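Local coordinates for uncharacterized protein VP1736 (Vibrio parahaemolyticus, PDB 3LXQ) that is of unknown function but carries a sulfatase-family domain of the alkaline phosphatase clan, an alpha/beta fold built round a mixed beta sheet, at residues Y127-R132 with A378-D383; S95-F100 with D305-R309; T164-L168 with G195-D199; Y174-Y180 with P240-F246; L116-G120 with A325-G329. The contacts are given in a common frame with arbitrary orientation. Where two conformers were deposited one is given. Residue numbers count along the deposited sequence, not the author numbering.

Contact 1. Residues Y127-R132 with A378-D383; sequences YATGTR and AMMQYD
One main-chain bond and one salt bridge link these two segments directly. Segment 127-132 is the loop that leaves strand 121-127 and ends at R132, the N-cap position of helix 133-141. Segment 378-383 lies on strand 377-382, an edge strand of the five-stranded antiparallel sheet. The two run side by side in the same direction, with Y127 near A378, T129 near M380 (CA atoms 4.3 Å apart) and G130 near Q381. Q381 N donates to T129 O at 2.8 Å. T129 CA also makes a CA-H...O contact with M379 O at 3.4 Å. N342 ties M379 N and Y127 O together, and N343 OD1 takes T129 N. A128 O is buried without a partner. Q381 NE2 bonds to D383 O at 3.2 Å and also to Y45 OH. Y382 OH is held by V310 and A313. Selenomethionine M380 makes an oblique Met-aromatic contact, its SE 4.9 Å from the Y127 ring centroid. Y127 CB packs on A378 CB at 3.8 Å. At the exposed end an extended R132 (chi1 m, then t, t) reaches D383, with NH1 3.3 Å from OD1. The loop after strand 121-127 of the mixed sheet is thus joined to edge strand 377-382, with the charge pair at the surface.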
# COMPACT_ATOMS: atom_id res chain seq x y z
N TYR A 127 -1.80 -2.19 8.16
CA TYR A 127 -3.20 -2.00 7.74
C TYR A 127 -3.34 -1.20 6.47
O TYR A 127 -2.67 -0.18 6.28
CB TYR A 127 -4.02 -1.38 8.87
CG TYR A 127 -4.09 -2.29 10.07
CD1 TYR A 127 -3.06 -2.32 11.01
CD2 TYR A 127 -5.17 -3.16 10.24
CE1 TYR A 127 -3.10 -3.17 12.09
CE2 TYR A 127 -5.22 -4.02 11.33
CZ TYR A 127 -4.18 -4.01 12.26
OH TYR A 127 -4.21 -4.88 13.33
N ALA A 128 -4.22 -1.68 5.59
CA ALA A 128 -4.61 -0.92 4.42
C ALA A 128 -5.46 0.26 4.90
O ALA A 128 -6.11 0.16 5.94
CB ALA A 128 -5.39 -1.79 3.43
N THR A 129 -5.37 1.38 4.19
CA THR A 129 -6.24 2.53 4.45
C THR A 129 -7.63 2.35 3.83
O THR A 129 -8.58 3.06 4.21
CB THR A 129 -5.64 3.81 3.87
OG1 THR A 129 -5.46 3.63 2.47
CG2 THR A 129 -4.28 4.15 4.52
N GLY A 130 -7.75 1.41 2.90
CA GLY A 130 -9.03 1.14 2.23
C GLY A 130 -9.41 -0.31 1.98
O GLY A 130 -8.76 -1.24 2.49
N THR A 131 -10.48 -0.48 1.20
CA THR A 131 -11.01 -1.78 0.81
C THR A 131 -10.97 -2.05 -0.69
O THR A 131 -11.28 -3.16 -1.13
CB THR A 131 -12.47 -1.96 1.27
OG1 THR A 131 -13.30 -0.97 0.64
CG2 THR A 131 -12.55 -1.86 2.78
N ARG A 132 -10.56 -1.04 -1.47
CA ARG A 132 -10.59 -1.16 -2.92
C ARG A 132 -9.19 -1.08 -3.51
O ARG A 132 -8.31 -0.46 -2.94
CB ARG A 132 -11.50 -0.10 -3.55
CG ARG A 132 -13.00 -0.25 -3.16
CD ARG A 132 -13.75 1.02 -3.48
NE ARG A 132 -15.20 0.86 -3.40
CZ ARG A 132 -15.93 1.15 -2.32
NH1 ARG A 132 -15.37 1.61 -1.20
NH2 ARG A 132 -17.25 0.98 -2.36
N ALA A 378 -3.02 3.31 12.75
CA ALA A 378 -3.54 2.93 11.45
C ALA A 378 -4.85 3.67 11.19
O ALA A 378 -5.79 3.65 12.03
CB ALA A 378 -3.78 1.40 11.38
N MSE A 379 -4.90 4.34 10.05
CA MSE A 379 -6.14 4.91 9.56
C MSE A 379 -6.80 3.91 8.63
O MSE A 379 -6.15 3.34 7.78
CB MSE A 379 -5.88 6.20 8.78
CG MSE A 379 -4.90 7.14 9.44
SE MSE A 379 -4.93 8.78 8.38
CE MSE A 379 -3.04 9.33 8.63
N MSE A 380 -8.10 3.71 8.78
CA MSE A 380 -8.81 2.87 7.83
C MSE A 380 -10.22 3.36 7.49
O MSE A 380 -10.98 3.82 8.36
CB MSE A 380 -8.71 1.38 8.17
CG MSE A 380 -9.16 0.99 9.54
SE MSE A 380 -8.08 -0.43 10.37
CE MSE A 380 -7.83 0.57 12.02
N GLN A 381 -10.53 3.32 6.20
CA GLN A 381 -11.80 3.79 5.68
C GLN A 381 -12.59 2.62 5.17
O GLN A 381 -12.16 1.93 4.24
CB GLN A 381 -11.58 4.77 4.53
CG GLN A 381 -12.84 5.50 4.08
CD GLN A 381 -13.11 6.77 4.89
OE1 GLN A 381 -12.18 7.52 5.19
NE2 GLN A 381 -14.38 7.01 5.23
N TYR A 382 -13.75 2.39 5.78
CA TYR A 382 -14.68 1.37 5.34
C TYR A 382 -15.92 2.08 4.78
O TYR A 382 -16.84 2.43 5.54
CB TYR A 382 -15.05 0.41 6.49
CG TYR A 382 -16.00 -0.69 6.08
CD1 TYR A 382 -15.56 -1.75 5.28
CD2 TYR A 382 -17.34 -0.67 6.48
CE1 TYR A 382 -16.41 -2.76 4.89
CE2 TYR A 382 -18.21 -1.68 6.09
CZ TYR A 382 -17.74 -2.72 5.29
OH TYR A 382 -18.56 -3.73 4.89
N ASP A 383 -15.93 2.29 3.47
CA ASP A 383 -16.99 3.09 2.81
C ASP A 383 -17.08 4.51 3.40
O ASP A 383 -16.16 5.31 3.24
CB ASP A 383 -18.35 2.35 2.86
CG ASP A 383 -18.34 1.04 2.09
OD1 ASP A 383 -17.58 0.93 1.10
OD2 ASP A 383 -19.10 0.11 2.46

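Contact 2. Residues S95-F100 with D305-R309; sequences SLGAQF and DHDAR
This is a buried loop-to-loop contact just past the C-terminal ends of two neighbouring parallel strands, 87-93 and 298-304, of the central mixed sheet. Active sites of the alkaline phosphatase clan generally lie at this end of the sheet. Segment 95-100 starts with S95 in a left-handed conformation (57/20). L96 then centres an inverse gamma turn, with G97 N bonded to S95 O at 2.9 Å, and 98-100 form a 3-10 turn. Segment 305-309 is irregular. G97 lies nearest D307 (CA atoms 3.7 Å apart), and S95 nearest A308. S95 N donates to D305 OD1 at 2.8 Å, and Q99 NE2 (chi1 p, chi2 t) donates to D307 OD1 at 2.8 Å. G97 CA is 3.1 Å from D307 OD1, so a side chain there would collide with the carboxylate. F100 CE2 touches A308 CB at 3.6 Å, at the ring edge. H306 ND1 donates to D307 O at 2.7 Å, which fixes the imidazole. S133 OG bonds to both D305 OD2 and H306 NE2, and H320 takes D307 OD2. Two carboxylates thus bind the opposite loop through one oxygen and partners elsewhere through the other. The loops are held together mainly by carboxylate oxygens accepting from a backbone amide and a glutamine side-chain amide.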
# COMPACT_ATOMS: atom_id res chain seq x y z
N SER A 95 -6.03 -8.34 -3.22
CA SER A 95 -6.91 -8.94 -2.20
C SER A 95 -6.23 -9.88 -1.20
O SER A 95 -6.91 -10.66 -0.53
CB SER A 95 -8.11 -9.63 -2.86
OG SER A 95 -8.92 -8.68 -3.51
N LEU A 96 -4.91 -9.76 -1.05
CA LEU A 96 -4.17 -10.64 -0.14
C LEU A 96 -4.30 -10.19 1.32
O LEU A 96 -3.40 -9.60 1.89
CB LEU A 96 -2.71 -10.75 -0.57
CG LEU A 96 -1.87 -11.85 0.10
CD1 LEU A 96 -2.36 -13.21 -0.29
CD2 LEU A 96 -0.38 -11.72 -0.23
N GLY A 97 -5.45 -10.46 1.93
CA GLY A 97 -5.66 -10.15 3.33
C GLY A 97 -4.88 -11.08 4.23
O GLY A 97 -4.49 -12.18 3.82
N ALA A 98 -4.68 -10.65 5.48
CA ALA A 98 -3.95 -11.42 6.48
C ALA A 98 -4.63 -12.74 6.82
O ALA A 98 -3.96 -13.69 7.25
CB ALA A 98 -3.75 -10.59 7.77
N GLN A 99 -5.96 -12.78 6.64
CA GLN A 99 -6.75 -13.99 6.85
C GLN A 99 -6.28 -15.16 5.96
O GLN A 99 -6.52 -16.33 6.29
CB GLN A 99 -8.25 -13.71 6.66
CG GLN A 99 -8.69 -13.40 5.21
CD GLN A 99 -10.19 -13.16 5.05
OE1 GLN A 99 -11.01 -13.82 5.68
NE2 GLN A 99 -10.54 -12.21 4.20
N PHE A 100 -5.62 -14.83 4.86
CA PHE A 100 -5.11 -15.84 3.92
C PHE A 100 -3.62 -16.11 4.10
O PHE A 100 -3.03 -16.83 3.29
CB PHE A 100 -5.37 -15.42 2.47
CG PHE A 100 -6.79 -15.03 2.17
CD1 PHE A 100 -7.81 -15.99 2.19
CD2 PHE A 100 -7.11 -13.71 1.83
CE1 PHE A 100 -9.14 -15.63 1.90
CE2 PHE A 100 -8.44 -13.34 1.54
CZ PHE A 100 -9.46 -14.31 1.58
N ASP A 305 -3.11 -4.81 -1.60
CA ASP A 305 -3.83 -3.55 -1.84
C ASP A 305 -4.97 -3.38 -0.84
O ASP A 305 -5.38 -2.25 -0.56
CB ASP A 305 -4.32 -3.45 -3.30
CG ASP A 305 -5.24 -4.60 -3.70
OD1 ASP A 305 -5.37 -5.60 -2.96
OD2 ASP A 305 -5.86 -4.48 -4.77
N HIS A 306 -5.45 -4.50 -0.30
CA HIS A 306 -6.53 -4.56 0.70
C HIS A 306 -6.84 -6.03 1.00
O HIS A 306 -6.36 -6.92 0.31
CB HIS A 306 -7.81 -3.88 0.19
CG HIS A 306 -8.24 -4.36 -1.16
ND1 HIS A 306 -9.05 -5.46 -1.34
CD2 HIS A 306 -7.96 -3.89 -2.40
CE1 HIS A 306 -9.26 -5.64 -2.63
NE2 HIS A 306 -8.61 -4.71 -3.29
N ASP A 307 -7.64 -6.29 2.02
CA ASP A 307 -8.13 -7.64 2.30
C ASP A 307 -9.27 -7.92 1.33
O ASP A 307 -9.84 -6.99 0.74
CB ASP A 307 -8.64 -7.70 3.74
CG ASP A 307 -9.04 -9.11 4.20
OD1 ASP A 307 -8.73 -10.12 3.52
OD2 ASP A 307 -9.67 -9.18 5.27
N ALA A 308 -9.59 -9.20 1.13
CA ALA A 308 -10.81 -9.55 0.42
C ALA A 308 -11.97 -8.81 1.08
O ALA A 308 -12.13 -8.83 2.30
CB ALA A 308 -11.04 -11.05 0.46
N ARG A 309 -12.77 -8.13 0.26
CA ARG A 309 -13.91 -7.34 0.71
C ARG A 309 -14.85 -8.10 1.67
O ARG A 309 -15.13 -9.28 1.48
CB ARG A 309 -14.71 -6.90 -0.51
CG ARG A 309 -15.47 -5.58 -0.35
CD ARG A 309 -14.80 -4.47 -1.15
NE ARG A 309 -15.76 -3.42 -1.48
CZ ARG A 309 -16.19 -3.13 -2.71
NH1 ARG A 309 -15.74 -3.80 -3.77
NH2 ARG A 309 -17.06 -2.15 -2.88

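Contact 3. Residues T164-L168 with G195-D199; sequences TIADL and GNGFD
The hydrogen bonds centre on T164, the N-cap of helix 165-171. Its OG1 (chi1 p) donates to N196 O at 2.7 Å and accepts from D167 N at 3.1 Å. D167 OD2 returns a weak bond from T164 N at 3.3 Å. T164 and D167 therefore form a capping box, a standard helix start, and here its hydroxyl also fastens the loop between helix 189-195 and strand 200-202. This loop and the helix lie within the sulfatase-family region. The N196 side chain turns elsewhere, with OD1 taking the F162 amide and ND2 bonding to F192 and S158 carbonyls.

Close packing centres on G197, whose CA is 3.7 Å from D167 CA and 3.4 Å from D167 CB. G197 has phi/psi 100/-6, and a CB would strike D167 N.

Apolar contacts flank the bond. T164 CG2 meets N196 CB at 3.7 Å. A166 CB lies 3.3 Å from F198 CE1, obliquely to the ring, and the F198 side chain (chi1 m) also packs against F178 of strand 175-180.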
# COMPACT_ATOMS: atom_id res chain seq x y z
N THR A 164 3.15 11.87 -6.69
CA THR A 164 3.43 10.42 -6.66
C THR A 164 4.94 10.20 -6.51
O THR A 164 5.74 11.03 -6.96
CB THR A 164 2.96 9.68 -7.96
OG1 THR A 164 3.77 10.09 -9.08
CG2 THR A 164 1.49 9.93 -8.27
N ILE A 165 5.34 9.07 -5.92
CA ILE A 165 6.76 8.71 -5.88
C ILE A 165 7.26 8.34 -7.27
O ILE A 165 8.47 8.35 -7.51
CB ILE A 165 7.08 7.56 -4.88
CG1 ILE A 165 6.32 6.28 -5.24
CG2 ILE A 165 6.82 8.01 -3.42
CD1 ILE A 165 6.99 4.99 -4.73
N ALA A 166 6.34 8.03 -8.18
CA ALA A 166 6.68 7.78 -9.58
C ALA A 166 7.32 9.00 -10.19
O ALA A 166 8.43 8.90 -10.73
CB ALA A 166 5.45 7.38 -10.38
N ASP A 167 6.65 10.15 -10.10
CA ASP A 167 7.22 11.33 -10.74
C ASP A 167 8.38 11.92 -9.94
O ASP A 167 9.27 12.55 -10.53
CB ASP A 167 6.16 12.37 -11.14
CG ASP A 167 5.79 13.29 -10.03
OD1 ASP A 167 6.51 14.29 -9.81
OD2 ASP A 167 4.74 13.04 -9.39
N LEU A 168 8.41 11.66 -8.63
CA LEU A 168 9.56 12.08 -7.81
C LEU A 168 10.79 11.33 -8.29
O LEU A 168 11.80 11.95 -8.60
CB LEU A 168 9.30 11.84 -6.30
CG LEU A 168 10.42 12.17 -5.28
CD1 LEU A 168 10.88 13.63 -5.36
CD2 LEU A 168 10.02 11.82 -3.86
N GLY A 195 -0.50 10.18 -16.46
CA GLY A 195 -0.61 11.58 -16.08
C GLY A 195 0.27 11.96 -14.89
O GLY A 195 0.49 13.15 -14.64
N ASN A 196 0.79 10.96 -14.17
CA ASN A 196 1.51 11.23 -12.93
C ASN A 196 2.87 10.52 -12.76
O ASN A 196 3.13 9.92 -11.71
CB ASN A 196 0.60 10.95 -11.72
CG ASN A 196 -0.56 11.92 -11.62
OD1 ASN A 196 -0.37 13.10 -11.33
ND2 ASN A 196 -1.77 11.42 -11.82
N GLY A 197 3.73 10.59 -13.77
CA GLY A 197 5.13 10.20 -13.59
C GLY A 197 5.58 8.83 -14.05
O GLY A 197 6.78 8.53 -14.00
N PHE A 198 4.66 7.99 -14.48
CA PHE A 198 5.04 6.70 -15.06
C PHE A 198 5.44 6.87 -16.53
O PHE A 198 4.75 7.55 -17.29
CB PHE A 198 3.91 5.68 -14.91
CG PHE A 198 3.76 5.14 -13.51
CD1 PHE A 198 3.13 5.89 -12.52
CD2 PHE A 198 4.24 3.87 -13.19
CE1 PHE A 198 2.98 5.38 -11.23
CE2 PHE A 198 4.10 3.36 -11.90
CZ PHE A 198 3.47 4.12 -10.91
N ASP A 199 6.57 6.26 -16.89
CA ASP A 199 7.11 6.32 -18.26
C ASP A 199 6.48 5.24 -19.13
O ASP A 199 5.80 5.53 -20.11
CB ASP A 199 8.63 6.13 -18.26
CG ASP A 199 9.39 7.35 -17.77
OD1 ASP A 199 8.81 8.46 -17.79
OD2 ASP A 199 10.56 7.20 -17.39

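Contact 4. Residues Y174-Y180 with P240-F246; sequences YHTQFIY and PFFSLVF
The apolar centre lies on the face of the sheet that carries T176, F178, L244 and F246. Here F178 CD1 meets L244 CG at 3.8 Å and F178 CE1 meets F246 CB at 3.8 Å. F178, L244 and F246 all have chi1 t. Strands 175-180 and 241-246 are parallel neighbours in the central mixed sheet of this alpha/beta domain. The chain passes between them through strand 200-202 and helix 220-234, among other elements. Their axes approach to 4.6 Å at 16°, in register H175-F241, T176-F242, Q177-S243, F178-L244 and I179-V245. On the other face I179 CD1 touches V245 CG2 at 4.0 Å, and F231 and L234 of helix 220-234 pack near F241 and Q177. F242 extends the first face toward I165 and A166 of helix 165-171. At the C-terminal end the Y180 and F246 rings are nearly parallel but slid apart, with centroids 5.9 Å apart. At the N-terminal end P240 CB sits over the Y174 ring, 3.6 Å from its centroid, a CH-pi contact. Y174 OH bonds to K86 O. The polar seam is the backbone ladder. H175 N bonds to P240 O (3.0 Å), F242 N to H175 O (2.9 Å), Q177 N to F242 O (2.9 Å), L244 N to Q177 O (3.0 Å) and F246 N to I179 O (3.0 Å). The shortest rung is I179 N to L244 O, at 2.6 Å.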
# COMPACT_ATOMS: atom_id res chain seq x y z
N TYR A 174 15.10 8.29 -12.44
CA TYR A 174 14.63 6.90 -12.53
C TYR A 174 13.76 6.64 -13.76
O TYR A 174 13.00 7.51 -14.20
CB TYR A 174 13.78 6.53 -11.29
CG TYR A 174 14.53 6.10 -10.04
CD1 TYR A 174 15.36 6.98 -9.34
CD2 TYR A 174 14.36 4.81 -9.52
CE1 TYR A 174 16.02 6.58 -8.17
CE2 TYR A 174 15.01 4.40 -8.36
CZ TYR A 174 15.84 5.29 -7.69
OH TYR A 174 16.50 4.88 -6.56
N HIS A 175 13.85 5.42 -14.29
CA HIS A 175 12.83 4.93 -15.20
C HIS A 175 11.70 4.43 -14.33
O HIS A 175 11.94 3.77 -13.32
CB HIS A 175 13.36 3.80 -16.07
CG HIS A 175 12.36 3.32 -17.07
ND1 HIS A 175 12.24 3.89 -18.33
CD2 HIS A 175 11.43 2.34 -17.01
CE1 HIS A 175 11.28 3.27 -18.99
NE2 HIS A 175 10.77 2.33 -18.21
N THR A 176 10.46 4.75 -14.70
CA THR A 176 9.30 4.34 -13.89
C THR A 176 8.30 3.55 -14.72
O THR A 176 7.99 3.92 -15.86
CB THR A 176 8.63 5.55 -13.21
OG1 THR A 176 8.31 6.54 -14.19
CG2 THR A 176 9.56 6.15 -12.16
N GLN A 177 7.81 2.45 -14.15
CA GLN A 177 6.93 1.56 -14.89
C GLN A 177 5.87 0.92 -14.02
O GLN A 177 6.00 0.88 -12.80
CB GLN A 177 7.72 0.47 -15.63
CG GLN A 177 8.46 -0.50 -14.71
CD GLN A 177 9.02 -1.71 -15.42
OE1 GLN A 177 9.16 -1.73 -16.65
NE2 GLN A 177 9.34 -2.75 -14.65
N PHE A 178 4.83 0.42 -14.67
CA PHE A 178 3.76 -0.32 -14.05
C PHE A 178 3.64 -1.62 -14.83
O PHE A 178 3.52 -1.59 -16.04
CB PHE A 178 2.47 0.49 -14.16
CG PHE A 178 1.22 -0.26 -13.74
CD1 PHE A 178 1.13 -0.86 -12.48
CD2 PHE A 178 0.13 -0.32 -14.60
CE1 PHE A 178 -0.04 -1.53 -12.09
CE2 PHE A 178 -1.04 -0.98 -14.21
CZ PHE A 178 -1.13 -1.58 -12.95
N ILE A 179 3.72 -2.75 -14.15
CA ILE A 179 3.50 -4.03 -14.81
C ILE A 179 2.20 -4.65 -14.30
O ILE A 179 2.03 -4.84 -13.10
CB ILE A 179 4.67 -5.04 -14.62
CG1 ILE A 179 6.02 -4.40 -14.97
CG2 ILE A 179 4.43 -6.28 -15.50
CD1 ILE A 179 7.24 -5.32 -14.70
N TYR A 180 1.33 -4.98 -15.24
CA TYR A 180 0.00 -5.53 -14.98
C TYR A 180 -0.27 -6.67 -15.98
O TYR A 180 0.24 -6.65 -17.09
CB TYR A 180 -1.01 -4.41 -15.16
CG TYR A 180 -2.42 -4.70 -14.70
CD1 TYR A 180 -2.67 -5.24 -13.45
CD2 TYR A 180 -3.51 -4.38 -15.52
CE1 TYR A 180 -3.96 -5.49 -13.03
CE2 TYR A 180 -4.81 -4.63 -15.12
CZ TYR A 180 -5.03 -5.19 -13.87
OH TYR A 180 -6.31 -5.44 -13.45
N PRO A 240 18.51 3.65 -12.53
CA PRO A 240 17.74 3.01 -11.48
C PRO A 240 16.27 3.01 -11.92
O PRO A 240 15.81 3.96 -12.55
CB PRO A 240 17.94 3.95 -10.29
CG PRO A 240 18.29 5.28 -10.89
CD PRO A 240 19.10 4.93 -12.10
N PHE A 241 15.56 1.93 -11.63
CA PHE A 241 14.15 1.84 -11.99
C PHE A 241 13.23 1.67 -10.80
O PHE A 241 13.62 1.10 -9.77
CB PHE A 241 13.91 0.70 -12.99
CG PHE A 241 14.31 -0.66 -12.48
CD1 PHE A 241 13.38 -1.49 -11.87
CD2 PHE A 241 15.61 -1.13 -12.65
CE1 PHE A 241 13.75 -2.75 -11.41
CE2 PHE A 241 15.98 -2.39 -12.20
CZ PHE A 241 15.04 -3.20 -11.58
N PHE A 242 12.00 2.18 -10.95
CA PHE A 242 10.92 1.97 -9.99
C PHE A 242 9.79 1.24 -10.70
O PHE A 242 9.23 1.74 -11.69
CB PHE A 242 10.42 3.30 -9.41
CG PHE A 242 9.04 3.21 -8.77
CD1 PHE A 242 8.80 2.32 -7.73
CD2 PHE A 242 8.00 4.03 -9.21
CE1 PHE A 242 7.53 2.23 -7.13
CE2 PHE A 242 6.73 3.95 -8.63
CZ PHE A 242 6.49 3.04 -7.59
N SER A 243 9.45 0.06 -10.19
CA SER A 243 8.44 -0.78 -10.80
C SER A 243 7.29 -1.14 -9.85
O SER A 243 7.51 -1.69 -8.77
CB SER A 243 9.09 -2.05 -11.34
OG SER A 243 8.14 -2.88 -11.99
N LEU A 244 6.07 -0.82 -10.28
CA LEU A 244 4.86 -1.29 -9.61
C LEU A 244 4.29 -2.47 -10.39
O LEU A 244 3.94 -2.33 -11.55
CB LEU A 244 3.82 -0.16 -9.47
CG LEU A 244 2.42 -0.57 -8.97
CD1 LEU A 244 2.47 -1.16 -7.57
CD2 LEU A 244 1.44 0.59 -9.02
N VAL A 245 4.19 -3.63 -9.74
CA VAL A 245 3.73 -4.88 -10.33
C VAL A 245 2.49 -5.30 -9.55
O VAL A 245 2.56 -5.44 -8.33
CB VAL A 245 4.78 -6.00 -10.20
CG1 VAL A 245 4.25 -7.28 -10.80
CG2 VAL A 245 6.13 -5.60 -10.83
N PHE A 246 1.38 -5.52 -10.25
CA PHE A 246 0.09 -5.72 -9.59
C PHE A 246 -0.55 -7.02 -10.04
O PHE A 246 -0.82 -7.20 -11.23
CB PHE A 246 -0.82 -4.52 -9.88
CG PHE A 246 -2.12 -4.49 -9.10
CD1 PHE A 246 -2.25 -5.12 -7.86
CD2 PHE A 246 -3.22 -3.80 -9.62
CE1 PHE A 246 -3.46 -5.07 -7.14
CE2 PHE A 246 -4.44 -3.74 -8.90
CZ PHE A 246 -4.55 -4.37 -7.67

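Contact 5. Residues L116-G120 with A325-G329; sequences LMQEG and ALIIG
I328 reaches across to the end of helix 111-118. Its CD1 lies 4.1 Å from L116 CD2, 3.8 Å from L116 O and 4.0 Å from E119 CB. I328 (chi1 t, chi2 t) and L326 (chi1 t) point their CA-to-CB bonds toward segment 116-120, while A325 and I327 point away, the alternation of an extended strand. L326 CD2 approaches L116 O at 4.0 Å and G120 C at 3.9 Å. The selenomethionine M117 starts away from the strand, but its chain (chi1 m) folds back so that CE lies 3.6 Å from A325 O. The contact is van der Waals packing of a helix end on a strand. The helix runs down through weak backbone bonds, E119 N to L116 O at 3.0 Å and G120 N to M117 O at 3.4 Å. G120 then brings the backbone close to the strand: its CA is 5.0 Å from I328 CA and 3.8 Å from I327 O. A side chain on G120 would point at the strand and collide with I327 O. E119 OE2 forms a salt bridge with K290, past the end of helix 271-289. From G120 the chain enters strand 121-127, which pairs antiparallel with strand 322-328. Strand 298-304 borders strand 322-328 as well, also antiparallel. Helix 111-118 covers the L326 and I328 face, and helix 346-353 packs on I327 from the other face.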
# COMPACT_ATOMS: atom_id res chain seq x y z
N LEU A 116 9.60 -16.59 2.96
CA LEU A 116 10.23 -15.31 2.62
C LEU A 116 10.11 -14.27 3.74
O LEU A 116 10.93 -13.35 3.85
CB LEU A 116 9.63 -14.77 1.33
CG LEU A 116 9.92 -15.55 0.05
CD1 LEU A 116 8.84 -15.29 -0.99
CD2 LEU A 116 11.30 -15.20 -0.50
N MSE A 117 9.07 -14.42 4.56
CA MSE A 117 8.81 -13.54 5.71
C MSE A 117 9.94 -13.61 6.73
O MSE A 117 10.33 -12.59 7.29
CB MSE A 117 7.50 -13.92 6.39
CG MSE A 117 6.25 -13.62 5.58
SE MSE A 117 5.41 -11.94 6.07
CE MSE A 117 6.73 -10.70 5.45
N GLN A 118 10.44 -14.82 6.96
CA GLN A 118 11.54 -15.04 7.88
C GLN A 118 12.81 -14.40 7.33
O GLN A 118 13.71 -14.03 8.09
CB GLN A 118 11.79 -16.55 8.11
CG GLN A 118 10.54 -17.40 8.42
CD GLN A 118 9.59 -16.78 9.44
OE1 GLN A 118 10.00 -16.13 10.39
NE2 GLN A 118 8.28 -17.00 9.23
N GLU A 119 12.88 -14.25 6.01
CA GLU A 119 14.07 -13.75 5.35
C GLU A 119 14.16 -12.23 5.30
O GLU A 119 15.15 -11.69 4.79
CB GLU A 119 14.19 -14.35 3.94
CG GLU A 119 14.49 -15.85 3.94
CD GLU A 119 14.28 -16.52 2.60
OE1 GLU A 119 13.79 -17.67 2.58
OE2 GLU A 119 14.62 -15.91 1.56
N GLY A 120 13.16 -11.52 5.84
CA GLY A 120 13.19 -10.06 5.78
C GLY A 120 12.46 -9.25 6.84
O GLY A 120 12.18 -9.73 7.95
N ALA A 325 2.87 -7.33 4.86
CA ALA A 325 3.80 -6.43 4.22
C ALA A 325 5.17 -6.98 4.51
O ALA A 325 5.46 -7.33 5.65
CB ALA A 325 3.66 -5.01 4.75
N LEU A 326 5.99 -7.06 3.48
CA LEU A 326 7.34 -7.60 3.60
C LEU A 326 8.29 -6.77 2.78
O LEU A 326 8.06 -6.54 1.59
CB LEU A 326 7.36 -9.05 3.08
CG LEU A 326 8.54 -10.03 3.20
CD1 LEU A 326 9.13 -10.29 1.83
CD2 LEU A 326 9.62 -9.64 4.20
N ILE A 327 9.36 -6.29 3.41
CA ILE A 327 10.41 -5.64 2.66
C ILE A 327 11.60 -6.59 2.68
O ILE A 327 12.03 -7.06 3.73
CB ILE A 327 10.77 -4.25 3.23
CG1 ILE A 327 9.56 -3.30 3.15
CG2 ILE A 327 11.98 -3.67 2.49
CD1 ILE A 327 9.79 -1.93 3.80
N ILE A 328 12.10 -6.89 1.49
CA ILE A 328 13.12 -7.89 1.33
C ILE A 328 14.12 -7.41 0.28
O ILE A 328 13.78 -6.67 -0.64
CB ILE A 328 12.49 -9.28 0.97
CG1 ILE A 328 13.55 -10.39 0.98
CG2 ILE A 328 11.71 -9.21 -0.35
CD1 ILE A 328 12.95 -11.81 1.04
N GLY A 329 15.37 -7.80 0.48
CA GLY A 329 16.44 -7.40 -0.41
C GLY A 329 17.74 -7.64 0.30
O GLY A 329 17.77 -7.80 1.52

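How the contacts relate
From the N terminus, S95-F100 comes first and closes its loop with D305-R309 in contact 2. L116-G120 follows and closes with A325-G329 in contact 5. Y127-R132 closes with A378-D383 in contact 1. These three cross one another. Contacts 3 and 4 nest inside all three loops and cross each other. Contact 3 joins helix 165-171 to the loop before strand 200-202, and contact 4 pairs two strands of the central sheet. They touch through T176, near G197 and D199. Contacts 4 and 5 reach the same sheet, and F246 packs against D305 of contact 2. T131 and R132 pack by H306, and the like-charged R132 and R309 guanidinium groups lie close, so contact 2 leads to contact 1 and the second sheet.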